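Local coordinates for protein esterase Rv0045c (Mycobacterium tuberculosis, PDB 6WYN) that hydrolyses carboxylic esters, with a preference for short, straight-chain alkyl esters, and is likely involved in ester and lipid metabolism, at residues 52-57 with 226-231; 76-81 with 100-105; 209-214 with 232-237. One frame throughout, in Å; residues are numbered along the deposited sequence.

Overall arrangement
Contact 2 is the buried one, packing strand 73-78 of the main sheet against helix 99-105 through an indole and aliphatic branches. Contact 1 lies at the surface and joins helix 49-55 to helix 227-237 by a salt bridge and a bridging water. Contact 3, partly buried, uses the next turns of the same helix 227-237, here apolar, against helix 211-221. Helix 49-55 links the first two contacts, for Gln55 OE1 probably hydrogen-bonds Thr100 OG1 at 2.7 Å and Ala53 packs on Val103. Helix 227-237 thus carries polar contact 1 on its first turn and apolar contact 3 farther along; the centres of the two contacts are about 15 Å apart.

Contact 1: 52-57 with 226-231; sequences NAEQAG and DVKSLR
Glu54 and Lys228 meet in a salt bridge between helix 49-55 and the first turn of helix 227-237, with Glu54 OE2 3.3 Å from Lys228 NZ. As a hydrogen bond it is weak. A water adds a second path: it donates to Glu54 OE1 at 2.7 Å and accepts from Lys228 NZ at 2.7 Å, so both carboxylate oxygens are engaged, one directly and one through the water. The glutamate chain is extended, whereas the lysine bends at chi3 (88°) and crosses it at about a right angle, which brings the ammonium to the carboxylate. Long, flexible chains suit this exposed position because they span helices that do not touch through their backbones.

Beside the ion pair, in the conformer given, Gln55 NE2 is 3.2 Å from Ser229 OG at a poor angle, and since Ser229 has a second conformer little weight rests on the pair. The firmer partner of the Gln55 amide is Thr100, probably hydrogen-bonded to OE1.

Capping bonds shape the helix ends. Asp226 is the N-cap of helix 227-237, and its OD1 accepts from Ser229 N at 3.1 Å through the anti lone pair, and weakly from Lys228 N. Helix 49-55 is followed by Gly57, whose positive phi, easy for glycine, belongs to a Schellman motif.

With 104 Å² buried and no apolar contact between the segments, this solvated electrostatic link joins a helix that precedes the main sheet in the chain to one of the probable inserted cap, and its strength would probably depend on ionic conditions.

Contact 2: 76-81 with 100-105; sequences LRWGGS and TVIVGL
Ile102 sets its CG2 methyl over one face of the Trp78 indole. The methyl lies 3.5 Å from the centroid of the five-membered ring and 18° off the ring normal, a CH-pi contact, and its closest ring atom is Trp78 CD2 at 3.3 Å. Two torsions of Ile102 divide the work: with CG1 beside the backbone N (chi1 -72°), CG2 faces the indole, while the extended outer arm carries CD1 toward the pyrrole side, 3.7 Å from Trp78 NE1. The two branches thus cover neighbouring parts of the ring, a fit well suited to a beta-branched residue with one longer arm.

One residue further along the helix, Val103 reaches the six-membered ring obliquely. Its CG2 is 3.7 Å from Trp78 CZ3, with CH2 a little farther off. Consecutive positions of helix 99-105 therefore divide the indole between them, Ile102 taking chiefly the pyrrole half and Val103 the far rim of the benzene half.

Trp78 ends strand 73-78, whose neighbours in the sheet are strands 65-70 and 109-112, and its side chain also touches Val65 and Pro63. Just beyond it, Gly79 and Gly80 take backbone angles that favour glycine as the chain leaves the sheet.

All three touching side chains are buried, and together the segments cover 166 Å². The pairing is the helix-on-sheet packing of an alpha/beta hydrolase core. It rests on dispersion and CH-pi attraction, without polar bonds between the segments, so it probably depends on close fit and the exclusion of water.

Contact 3: 209-214 with 232-237; sequences PSFQAM and RGVFHN
The Phe211 ring presents its edge to helix 227-237: Phe235 N lies near the ring plane, 3.6 Å from Phe211 CE1. Val234 CG1 approaches the same ring atom obliquely, also at 3.6 Å. Outside the two segments, Trp246 meets Phe211 edge-to-face. The Phe235 side chain turns away beyond its CB, which is 4.3 Å from Phe211 CE1. Within its own helix, Phe235 CD2 lies over one face of the His236 imidazole, 3.4 Å above the plane, while His96 also stacks with that imidazole.

Val234 CG1, anti to the backbone N (chi1 172°), is shared by Phe211 and Met214, whose CB is 3.9 Å away. A compact branched side chain suits this position, where the helices approach closely. Met214, longer and more pliable, continues to Trp246 and Trp248 of the small two-stranded sheet.

Ser210 starts helix 211-221 as N-cap, its OG accepting from Ala213 N at 3.2 Å.

The two helices, lying in the chain between strands 174-178 and 273-278 of the main sheet, probably belong to the inserted cap domain. The segments bury 194 Å², mostly through apolar side chains, and the fit of ring edge and methyl probably sets the helix spacing.

Contact 1: 52-57 with 226-231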
ATOM      1  N   ASN A  52      15.511   7.894   1.695  1.00 14.72           N
ATOM      2  CA  ASN A  52      14.696   6.974   2.514  1.00 14.48           C
ATOM      3  C   ASN A  52      15.469   6.548   3.755  1.00 15.39           C
ATOM      4  O   ASN A  52      14.839   6.510   4.858  1.00 14.58           O
ATOM      5  CB  ASN A  52      14.201   5.744   1.751  1.00 14.40           C
ATOM      6  CG  ASN A  52      13.377   6.116   0.541  1.00 13.71           C
ATOM      7  OD1 ASN A  52      13.927   6.161  -0.557  1.00 15.07           O
ATOM      8  ND2 ASN A  52      12.108   6.463   0.731  1.00 11.27           N
ATOM      9  N   ALA A  53      16.744   6.210   3.642  1.00 14.85           N
ATOM     10  CA  ALA A  53      17.550   5.869   4.843  1.00 16.88           C
ATOM     11  C   ALA A  53      17.566   7.061   5.844  1.00 17.25           C
ATOM     12  O   ALA A  53      17.359   6.828   7.005  1.00 18.92           O
ATOM     13  CB  ALA A  53      18.943   5.445   4.453  1.00 16.33           C
ATOM     14  N   GLU A  54      17.777   8.293   5.390  1.00 19.91           N
ATOM     15  CA  GLU A  54      17.776   9.510   6.253  1.00 23.88           C
ATOM     16  C   GLU A  54      16.381   9.668   6.912  1.00 21.42           C
ATOM     17  O   GLU A  54      16.299   9.732   8.140  1.00 20.98           O
ATOM     18  CB  GLU A  54      18.214  10.666   5.353  1.00 29.62           C
ATOM     19  CG  GLU A  54      18.205  12.053   5.978  1.00 40.49           C
ATOM     20  CD  GLU A  54      18.374  13.207   4.978  1.00 55.32           C
ATOM     21  OE1 GLU A  54      18.681  14.354   5.425  1.00 62.26           O
ATOM     22  OE2 GLU A  54      18.183  12.981   3.745  1.00 59.58           O
ATOM     23  N   GLN A  55      15.294   9.607   6.146  1.00 19.11           N
ATOM     24  CA  GLN A  55      13.917   9.673   6.719  1.00 19.70           C
ATOM     25  C   GLN A  55      13.724   8.576   7.767  1.00 20.28           C
ATOM     26  O   GLN A  55      13.032   8.833   8.760  1.00 20.43           O
ATOM     27  CB  GLN A  55      12.872   9.649   5.615  1.00 19.69           C
ATOM     28  CG  GLN A  55      11.455   9.872   6.100  1.00 20.54           C
ATOM     29  CD  GLN A  55      10.436   9.854   4.975  1.00 23.03           C
ATOM     30  OE1 GLN A  55      10.395   8.960   4.112  1.00 22.94           O
ATOM     31  NE2 GLN A  55       9.532  10.815   5.014  1.00 21.95           N
ATOM     32  N   ALA A  56      14.323   7.399   7.593  1.00 16.50           N
ATOM     33  CA  ALA A  56      14.163   6.308   8.568  1.00 16.49           C
ATOM     34  C   ALA A  56      15.141   6.498   9.731  1.00 17.69           C
ATOM     35  O   ALA A  56      15.072   5.683  10.664  1.00 16.29           O
ATOM     36  CB  ALA A  56      14.374   4.968   7.907  1.00 15.41           C
ATOM     37  N   GLY A  57      16.092   7.435   9.615  1.00 21.79           N
ATOM     38  CA  GLY A  57      17.111   7.665  10.667  1.00 23.32           C
ATOM     39  C   GLY A  57      18.043   6.476  10.786  1.00 26.34           C
ATOM     40  O   GLY A  57      18.355   6.058  11.895  1.00 29.96           O
ATOM     41  N   ASP A 226       6.867  17.777   4.184  1.00 15.74           N
ATOM     42  CA  ASP A 226       8.186  18.104   3.591  1.00 16.36           C
ATOM     43  C   ASP A 226       8.140  17.841   2.089  1.00 16.09           C
ATOM     44  O   ASP A 226       7.791  16.716   1.669  1.00 17.62           O
ATOM     45  CB  ASP A 226       9.278  17.332   4.324  1.00 17.59           C
ATOM     46  CG  ASP A 226      10.613  17.614   3.660  1.00 21.06           C
ATOM     47  OD1 ASP A 226      10.922  16.925   2.629  1.00 27.76           O
ATOM     48  OD2 ASP A 226      11.299  18.540   4.117  1.00 17.14           O
ATOM     49  N   VAL A 227       8.441  18.850   1.286  1.00 14.69           N
ATOM     50  CA  VAL A 227       8.284  18.777  -0.178  1.00 15.03           C
ATOM     51  C   VAL A 227       9.360  17.854  -0.776  1.00 14.89           C
ATOM     52  O   VAL A 227       9.142  17.388  -1.859  1.00 16.62           O
ATOM     53  CB  VAL A 227       8.284  20.179  -0.789  1.00 15.10           C
ATOM     54  CG1 VAL A 227       9.627  20.872  -0.594  1.00 15.56           C
ATOM     55  CG2 VAL A 227       7.925  20.153  -2.242  1.00 16.05           C
ATOM     56  N   LYS A 228      10.456  17.540  -0.110  1.00 17.34           N
ATOM     57  CA  LYS A 228      11.417  16.579  -0.717  1.00 20.00           C
ATOM     58  C   LYS A 228      10.789  15.177  -0.598  1.00 18.27           C
ATOM     59  O   LYS A 228      10.837  14.447  -1.595  1.00 15.68           O
ATOM     60  CB  LYS A 228      12.795  16.725  -0.078  1.00 26.33           C
ATOM     61  CG  LYS A 228      13.904  15.872  -0.691  1.00 35.77           C
ATOM     62  CD  LYS A 228      15.304  16.052  -0.053  1.00 39.91           C
ATOM     63  CE  LYS A 228      15.535  15.134   1.126  1.00 44.17           C
ATOM     64  NZ  LYS A 228      16.981  14.904   1.360  1.00 51.40           N
ATOM     65  N   SER A 229      10.117  14.860   0.517  1.00 15.71           N
ATOM     66  CA  SER A 229       9.346  13.594   0.651  0.50 15.49           C
ATOM     67  C   SER A 229       8.227  13.550  -0.392  1.00 16.22           C
ATOM     68  O   SER A 229       8.089  12.510  -1.058  1.00 12.95           O
ATOM     69  CB  SER A 229       8.821  13.407   2.034  0.50 14.88           C
ATOM     70  OG  SER A 229       9.906  13.272   2.926  0.50 14.51           O
ATOM     71  N   LEU A 230       7.475  14.647  -0.569  1.00 15.29           N
ATOM     72  CA  LEU A 230       6.381  14.664  -1.579  1.00 16.31           C
ATOM     73  C   LEU A 230       6.929  14.455  -2.999  1.00 18.06           C
ATOM     74  O   LEU A 230       6.295  13.695  -3.773  1.00 16.90           O
ATOM     75  CB  LEU A 230       5.601  15.974  -1.492  1.00 16.65           C
ATOM     76  CG  LEU A 230       4.838  16.212  -0.188  1.00 15.92           C
ATOM     77  CD1 LEU A 230       4.084  17.550  -0.242  1.00 15.87           C
ATOM     78  CD2 LEU A 230       3.876  15.056   0.124  1.00 15.93           C
ATOM     79  N   ARG A 231       8.023  15.133  -3.335  1.00 18.87           N
ATOM     80  CA  ARG A 231       8.700  15.057  -4.663  1.00 23.17           C
ATOM     81  C   ARG A 231       9.105  13.592  -4.934  1.00 19.53           C
ATOM     82  O   ARG A 231       8.940  13.109  -6.060  1.00 18.31           O
ATOM     83  CB  ARG A 231       9.907  16.005  -4.625  1.00 25.77           C
ATOM     84  CG  ARG A 231      10.745  16.033  -5.893  1.00 36.29           C
ATOM     85  CD  ARG A 231      11.891  17.049  -5.891  1.00 43.05           C
ATOM     86  NE  ARG A 231      11.428  18.411  -5.591  1.00 54.97           N
ATOM     87  CZ  ARG A 231      10.974  19.319  -6.483  1.00 59.84           C
ATOM     88  NH1 ARG A 231      10.920  19.039  -7.782  1.00 60.32           N
ATOM     89  NH2 ARG A 231      10.580  20.520  -6.059  1.00 53.77           N
TER
HETATM   90  O   HOH W   1      18.184  16.152   3.445  1.00 45.00           O

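Contact 2: 76-81 with 100-105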
ATOM      1  N   LEU A  76       8.844  -4.960  -5.854  1.00  9.32           N
ATOM      2  CA  LEU A  76      10.248  -4.730  -5.408  1.00 10.19           C
ATOM      3  C   LEU A  76      10.615  -5.798  -4.398  1.00 10.22           C
ATOM      4  O   LEU A  76       9.889  -5.976  -3.396  1.00 10.15           O
ATOM      5  CB  LEU A  76      10.355  -3.334  -4.805  1.00 11.17           C
ATOM      6  CG  LEU A  76      10.089  -2.193  -5.766  1.00 11.81           C
ATOM      7  CD1 LEU A  76      10.189  -0.859  -5.056  1.00 12.78           C
ATOM      8  CD2 LEU A  76      11.055  -2.249  -6.933  1.00 12.54           C
ATOM      9  N   ARG A  77      11.717  -6.497  -4.649  1.00 11.57           N
ATOM     10  CA  ARG A  77      12.236  -7.556  -3.757  1.00 11.79           C
ATOM     11  C   ARG A  77      13.485  -7.003  -3.082  1.00 11.83           C
ATOM     12  O   ARG A  77      14.477  -6.683  -3.797  1.00 11.14           O
ATOM     13  CB  ARG A  77      12.511  -8.867  -4.505  1.00 12.94           C
ATOM     14  CG  ARG A  77      12.890 -10.022  -3.593  1.00 13.16           C
ATOM     15  CD  ARG A  77      12.815 -11.375  -4.272  1.00 14.39           C
ATOM     16  NE  ARG A  77      13.807 -11.399  -5.347  1.00 14.62           N
ATOM     17  CZ  ARG A  77      13.799 -12.257  -6.364  1.00 14.74           C
ATOM     18  NH1 ARG A  77      14.719 -12.147  -7.311  1.00 15.06           N
ATOM     19  NH2 ARG A  77      12.901 -13.214  -6.409  1.00 14.53           N
ATOM     20  N   TRP A  78      13.418  -6.909  -1.752  1.00 11.75           N
ATOM     21  CA  TRP A  78      14.460  -6.298  -0.886  1.00 12.34           C
ATOM     22  C   TRP A  78      15.219  -7.386  -0.150  1.00 13.12           C
ATOM     23  O   TRP A  78      14.548  -8.295   0.392  1.00 12.47           O
ATOM     24  CB  TRP A  78      13.805  -5.379   0.137  1.00 12.25           C
ATOM     25  CG  TRP A  78      13.070  -4.223  -0.457  1.00 10.91           C
ATOM     26  CD1 TRP A  78      11.791  -4.176  -0.969  1.00 11.65           C
ATOM     27  CD2 TRP A  78      13.598  -2.905  -0.543  1.00 10.83           C
ATOM     28  NE1 TRP A  78      11.497  -2.900  -1.360  1.00 10.64           N
ATOM     29  CE2 TRP A  78      12.580  -2.095  -1.086  1.00 11.44           C
ATOM     30  CE3 TRP A  78      14.819  -2.339  -0.163  1.00 11.19           C
ATOM     31  CZ2 TRP A  78      12.774  -0.734  -1.297  1.00 12.14           C
ATOM     32  CZ3 TRP A  78      14.991  -0.989  -0.349  1.00 11.82           C
ATOM     33  CH2 TRP A  78      13.982  -0.196  -0.900  1.00 12.09           C
ATOM     34  N   GLY A  79      16.552  -7.255  -0.118  1.00 14.97           N
ATOM     35  CA  GLY A  79      17.403  -8.084   0.746  1.00 17.43           C
ATOM     36  C   GLY A  79      17.604  -9.493   0.222  1.00 21.88           C
ATOM     37  O   GLY A  79      17.867 -10.365   1.075  1.00 29.32           O
ATOM     38  N   GLY A  80      17.448  -9.757  -1.079  1.00 22.29           N
ATOM     39  CA  GLY A  80      17.570 -11.141  -1.615  1.00 28.51           C
ATOM     40  C   GLY A  80      16.250 -11.865  -1.921  1.00 31.09           C
ATOM     41  O   GLY A  80      15.167 -11.257  -1.863  1.00 32.54           O
ATOM     42  N   SER A  81      16.309 -13.171  -2.154  1.00 34.60           N
ATOM     43  CA  SER A  81      15.187 -13.953  -2.732  1.00 37.61           C
ATOM     44  C   SER A  81      14.313 -14.655  -1.676  1.00 38.26           C
ATOM     45  O   SER A  81      13.415 -15.378  -2.172  1.00 35.61           O
ATOM     46  CB  SER A  81      15.705 -14.949  -3.723  1.00 40.66           C
ATOM     47  OG  SER A  81      16.487 -15.904  -3.036  1.00 46.57           O
ATOM     48  N   THR A 100      10.884   3.625   2.829  1.00 11.51           N
ATOM     49  CA  THR A 100      11.448   4.149   4.095  1.00 11.13           C
ATOM     50  C   THR A 100      11.266   3.081   5.131  1.00 10.37           C
ATOM     51  O   THR A 100      12.249   2.742   5.805  1.00 11.90           O
ATOM     52  CB  THR A 100      10.879   5.514   4.483  1.00 10.87           C
ATOM     53  OG1 THR A 100      11.263   6.465   3.494  1.00 10.28           O
ATOM     54  CG2 THR A 100      11.385   5.943   5.849  1.00 11.76           C
ATOM     55  N   VAL A 101      10.054   2.542   5.251  1.00  9.98           N
ATOM     56  CA  VAL A 101       9.780   1.492   6.255  1.00  9.78           C
ATOM     57  C   VAL A 101      10.715   0.293   6.013  1.00 11.08           C
ATOM     58  O   VAL A 101      11.236  -0.294   6.969  1.00 11.20           O
ATOM     59  CB  VAL A 101       8.286   1.117   6.252  1.00  9.53           C
ATOM     60  CG1 VAL A 101       8.010  -0.186   6.950  1.00  9.14           C
ATOM     61  CG2 VAL A 101       7.426   2.217   6.847  1.00  9.71           C
ATOM     62  N   ILE A 102      10.815  -0.169   4.770  1.00 11.01           N
ATOM     63  CA  ILE A 102      11.602  -1.387   4.474  1.00 11.12           C
ATOM     64  C   ILE A 102      13.083  -1.110   4.785  1.00 10.44           C
ATOM     65  O   ILE A 102      13.692  -1.946   5.398  1.00 11.76           O
ATOM     66  CB  ILE A 102      11.304  -1.846   3.042  1.00 11.40           C
ATOM     67  CG1 ILE A 102       9.887  -2.412   3.039  1.00 11.36           C
ATOM     68  CG2 ILE A 102      12.319  -2.860   2.547  1.00 13.42           C
ATOM     69  CD1 ILE A 102       9.426  -2.803   1.676  1.00 11.46           C
ATOM     70  N   VAL A 103      13.600   0.039   4.420  1.00 12.85           N
ATOM     71  CA  VAL A 103      15.032   0.400   4.644  1.00 14.32           C
ATOM     72  C   VAL A 103      15.267   0.466   6.159  1.00 16.31           C
ATOM     73  O   VAL A 103      16.227  -0.152   6.660  1.00 17.28           O
ATOM     74  CB  VAL A 103      15.382   1.699   3.890  1.00 14.09           C
ATOM     75  CG1 VAL A 103      16.709   2.347   4.345  1.00 17.22           C
ATOM     76  CG2 VAL A 103      15.462   1.412   2.409  1.00 14.77           C
ATOM     77  N   GLY A 104      14.364   1.103   6.908  1.00 16.24           N
ATOM     78  CA  GLY A 104      14.478   1.163   8.374  1.00 16.43           C
ATOM     79  C   GLY A 104      14.352  -0.168   9.049  1.00 17.24           C
ATOM     80  O   GLY A 104      15.032  -0.400  10.101  1.00 16.79           O
ATOM     81  N   LEU A 105      13.437  -1.010   8.605  1.00 15.63           N
ATOM     82  CA  LEU A 105      13.243  -2.300   9.286  1.00 18.06           C
ATOM     83  C   LEU A 105      14.432  -3.243   9.065  1.00 19.73           C
ATOM     84  O   LEU A 105      14.697  -4.089   9.958  1.00 20.22           O
ATOM     85  CB  LEU A 105      11.940  -2.880   8.769  1.00 20.66           C
ATOM     86  CG  LEU A 105      11.440  -4.118   9.471  1.00 21.79           C
ATOM     87  CD1 LEU A 105      11.105  -3.804  10.918  1.00 24.01           C
ATOM     88  CD2 LEU A 105      10.231  -4.673   8.725  1.00 23.57           C
TER

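Contact 3: 209-214 with 232-237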
ATOM      1  N   PRO A 209       1.702  19.213 -18.118  1.00 39.89           N
ATOM      2  CA  PRO A 209       2.749  19.918 -18.845  1.00 40.99           C
ATOM      3  C   PRO A 209       4.135  19.652 -18.251  1.00 43.36           C
ATOM      4  O   PRO A 209       5.113  19.768 -18.952  1.00 42.73           O
ATOM      5  CB  PRO A 209       2.352  21.391 -18.677  1.00 43.40           C
ATOM      6  CG  PRO A 209       1.482  21.401 -17.433  1.00 43.07           C
ATOM      7  CD  PRO A 209       0.709  20.105 -17.507  1.00 41.09           C
ATOM      8  N   SER A 210       4.199  19.363 -16.952  1.00 40.10           N
ATOM      9  CA  SER A 210       5.482  19.270 -16.233  1.00 37.88           C
ATOM     10  C   SER A 210       5.349  18.294 -15.066  1.00 36.79           C
ATOM     11  O   SER A 210       4.202  17.947 -14.685  1.00 42.44           O
ATOM     12  CB  SER A 210       5.930  20.627 -15.774  1.00 37.11           C
ATOM     13  OG  SER A 210       5.029  21.139 -14.810  1.00 36.35           O
ATOM     14  N   PHE A 211       6.499  17.890 -14.542  1.00 36.81           N
ATOM     15  CA  PHE A 211       6.628  17.198 -13.242  1.00 36.34           C
ATOM     16  C   PHE A 211       6.048  18.127 -12.164  1.00 33.71           C
ATOM     17  O   PHE A 211       5.209  17.649 -11.400  1.00 28.11           O
ATOM     18  CB  PHE A 211       8.090  16.808 -12.986  1.00 33.28           C
ATOM     19  CG  PHE A 211       8.322  16.162 -11.646  1.00 29.28           C
ATOM     20  CD1 PHE A 211       8.125  14.805 -11.464  1.00 30.64           C
ATOM     21  CD2 PHE A 211       8.742  16.913 -10.563  1.00 30.16           C
ATOM     22  CE1 PHE A 211       8.332  14.217 -10.222  1.00 28.36           C
ATOM     23  CE2 PHE A 211       8.949  16.326  -9.322  1.00 28.97           C
ATOM     24  CZ  PHE A 211       8.752  14.978  -9.157  1.00 27.66           C
ATOM     25  N   GLN A 212       6.445  19.412 -12.158  1.00 31.89           N
ATOM     26  CA  GLN A 212       6.077  20.401 -11.111  1.00 31.04           C
ATOM     27  C   GLN A 212       4.556  20.454 -10.937  1.00 27.41           C
ATOM     28  O   GLN A 212       4.111  20.531  -9.815  1.00 27.52           O
ATOM     29  CB  GLN A 212       6.641  21.783 -11.441  1.00 31.93           C
ATOM     30  CG  GLN A 212       6.364  22.831 -10.360  1.00 32.19           C
ATOM     31  CD  GLN A 212       7.013  22.456  -9.051  1.00 34.17           C
ATOM     32  OE1 GLN A 212       8.175  22.064  -9.013  1.00 37.24           O
ATOM     33  NE2 GLN A 212       6.266  22.548  -7.961  1.00 33.60           N
ATOM     34  N   ALA A 213       3.783  20.364 -12.014  1.00 28.08           N
ATOM     35  CA  ALA A 213       2.301  20.410 -12.005  1.00 27.28           C
ATOM     36  C   ALA A 213       1.697  19.211 -11.250  1.00 28.56           C
ATOM     37  O   ALA A 213       0.603  19.328 -10.607  1.00 23.07           O
ATOM     38  CB  ALA A 213       1.812  20.422 -13.434  1.00 28.11           C
ATOM     39  N   MET A 214       2.342  18.053 -11.336  1.00 26.28           N
ATOM     40  CA  MET A 214       1.893  16.889 -10.533  1.00 27.21           C
ATOM     41  C   MET A 214       2.277  17.127  -9.070  1.00 23.03           C
ATOM     42  O   MET A 214       1.440  16.908  -8.178  1.00 22.29           O
ATOM     43  CB  MET A 214       2.527  15.617 -11.097  1.00 29.88           C
ATOM     44  CG  MET A 214       2.170  15.421 -12.572  1.00 30.81           C
ATOM     45  SD  MET A 214       2.748  13.814 -13.133  1.00 34.56           S
ATOM     46  CE  MET A 214       1.234  12.875 -13.057  1.00 33.12           C
ATOM     47  N   ARG A 232       9.675  12.929  -3.924  1.00 16.66           N
ATOM     48  CA  ARG A 232      10.119  11.516  -4.077  1.00 17.45           C
ATOM     49  C   ARG A 232       8.893  10.655  -4.389  1.00 16.57           C
ATOM     50  O   ARG A 232       8.982   9.798  -5.290  1.00 14.81           O
ATOM     51  CB  ARG A 232      10.786  11.069  -2.775  1.00 18.06           C
ATOM     52  CG  ARG A 232      11.291   9.634  -2.758  1.00 19.96           C
ATOM     53  CD  ARG A 232      12.538   9.526  -1.901  1.00 19.84           C
ATOM     54  NE  ARG A 232      12.298   9.285  -0.485  1.00 23.31           N
ATOM     55  CZ  ARG A 232      12.300  10.213   0.467  1.00 23.70           C
ATOM     56  NH1 ARG A 232      12.517  11.482   0.163  1.00 22.06           N
ATOM     57  NH2 ARG A 232      12.077   9.870   1.723  1.00 23.92           N
ATOM     58  N   GLY A 233       7.789  10.891  -3.675  1.00 16.67           N
ATOM     59  CA  GLY A 233       6.559  10.113  -3.881  1.00 16.22           C
ATOM     60  C   GLY A 233       6.019  10.296  -5.286  1.00 17.03           C
ATOM     61  O   GLY A 233       5.639   9.271  -5.947  1.00 15.00           O
ATOM     62  N   VAL A 234       6.010  11.534  -5.774  1.00 16.85           N
ATOM     63  CA  VAL A 234       5.520  11.847  -7.143  1.00 17.92           C
ATOM     64  C   VAL A 234       6.455  11.222  -8.202  1.00 18.13           C
ATOM     65  O   VAL A 234       5.948  10.628  -9.137  1.00 16.51           O
ATOM     66  CB  VAL A 234       5.359  13.358  -7.354  1.00 18.89           C
ATOM     67  CG1 VAL A 234       5.052  13.693  -8.810  1.00 21.75           C
ATOM     68  CG2 VAL A 234       4.279  13.946  -6.446  1.00 19.44           C
ATOM     69  N   PHE A 235       7.767  11.384  -8.078  1.00 17.89           N
ATOM     70  CA  PHE A 235       8.754  10.693  -8.944  1.00 17.87           C
ATOM     71  C   PHE A 235       8.386   9.203  -9.167  1.00 19.11           C
ATOM     72  O   PHE A 235       8.226   8.745 -10.313  1.00 20.55           O
ATOM     73  CB  PHE A 235      10.117  10.827  -8.292  1.00 19.28           C
ATOM     74  CG  PHE A 235      11.183  10.040  -8.989  1.00 21.47           C
ATOM     75  CD1 PHE A 235      11.474  10.292 -10.321  1.00 24.71           C
ATOM     76  CD2 PHE A 235      11.863   9.038  -8.322  1.00 22.65           C
ATOM     77  CE1 PHE A 235      12.461   9.565 -10.970  1.00 26.30           C
ATOM     78  CE2 PHE A 235      12.844   8.306  -8.975  1.00 25.23           C
ATOM     79  CZ  PHE A 235      13.143   8.578 -10.290  1.00 24.95           C
ATOM     80  N   HIS A 236       8.178   8.443  -8.100  1.00 16.12           N
ATOM     81  CA  HIS A 236       7.861   6.985  -8.172  1.00 16.96           C
ATOM     82  C   HIS A 236       6.462   6.750  -8.759  1.00 16.74           C
ATOM     83  O   HIS A 236       6.225   5.692  -9.352  1.00 15.47           O
ATOM     84  CB  HIS A 236       7.976   6.341  -6.798  1.00 14.71           C
ATOM     85  CG  HIS A 236       9.360   6.334  -6.288  1.00 15.19           C
ATOM     86  ND1 HIS A 236      10.418   6.007  -7.098  1.00 14.58           N
ATOM     87  CD2 HIS A 236       9.854   6.634  -5.063  1.00 14.24           C
ATOM     88  CE1 HIS A 236      11.514   6.024  -6.372  1.00 16.93           C
ATOM     89  NE2 HIS A 236      11.214   6.460  -5.132  1.00 15.71           N
ATOM     90  N   ASN A 237       5.543   7.693  -8.567  1.00 15.54           N
ATOM     91  CA  ASN A 237       4.119   7.461  -8.888  1.00 16.29           C
ATOM     92  C   ASN A 237       3.781   8.021 -10.264  1.00 16.20           C
ATOM     93  O   ASN A 237       2.588   7.993 -10.642  1.00 19.10           O
ATOM     94  CB  ASN A 237       3.201   8.041  -7.834  1.00 15.94           C
ATOM     95  CG  ASN A 237       1.998   7.178  -7.557  1.00 17.88           C
ATOM     96  OD1 ASN A 237       1.950   5.993  -7.931  1.00 19.60           O
ATOM     97  ND2 ASN A 237       1.035   7.742  -6.842  1.00 18.48           N
TER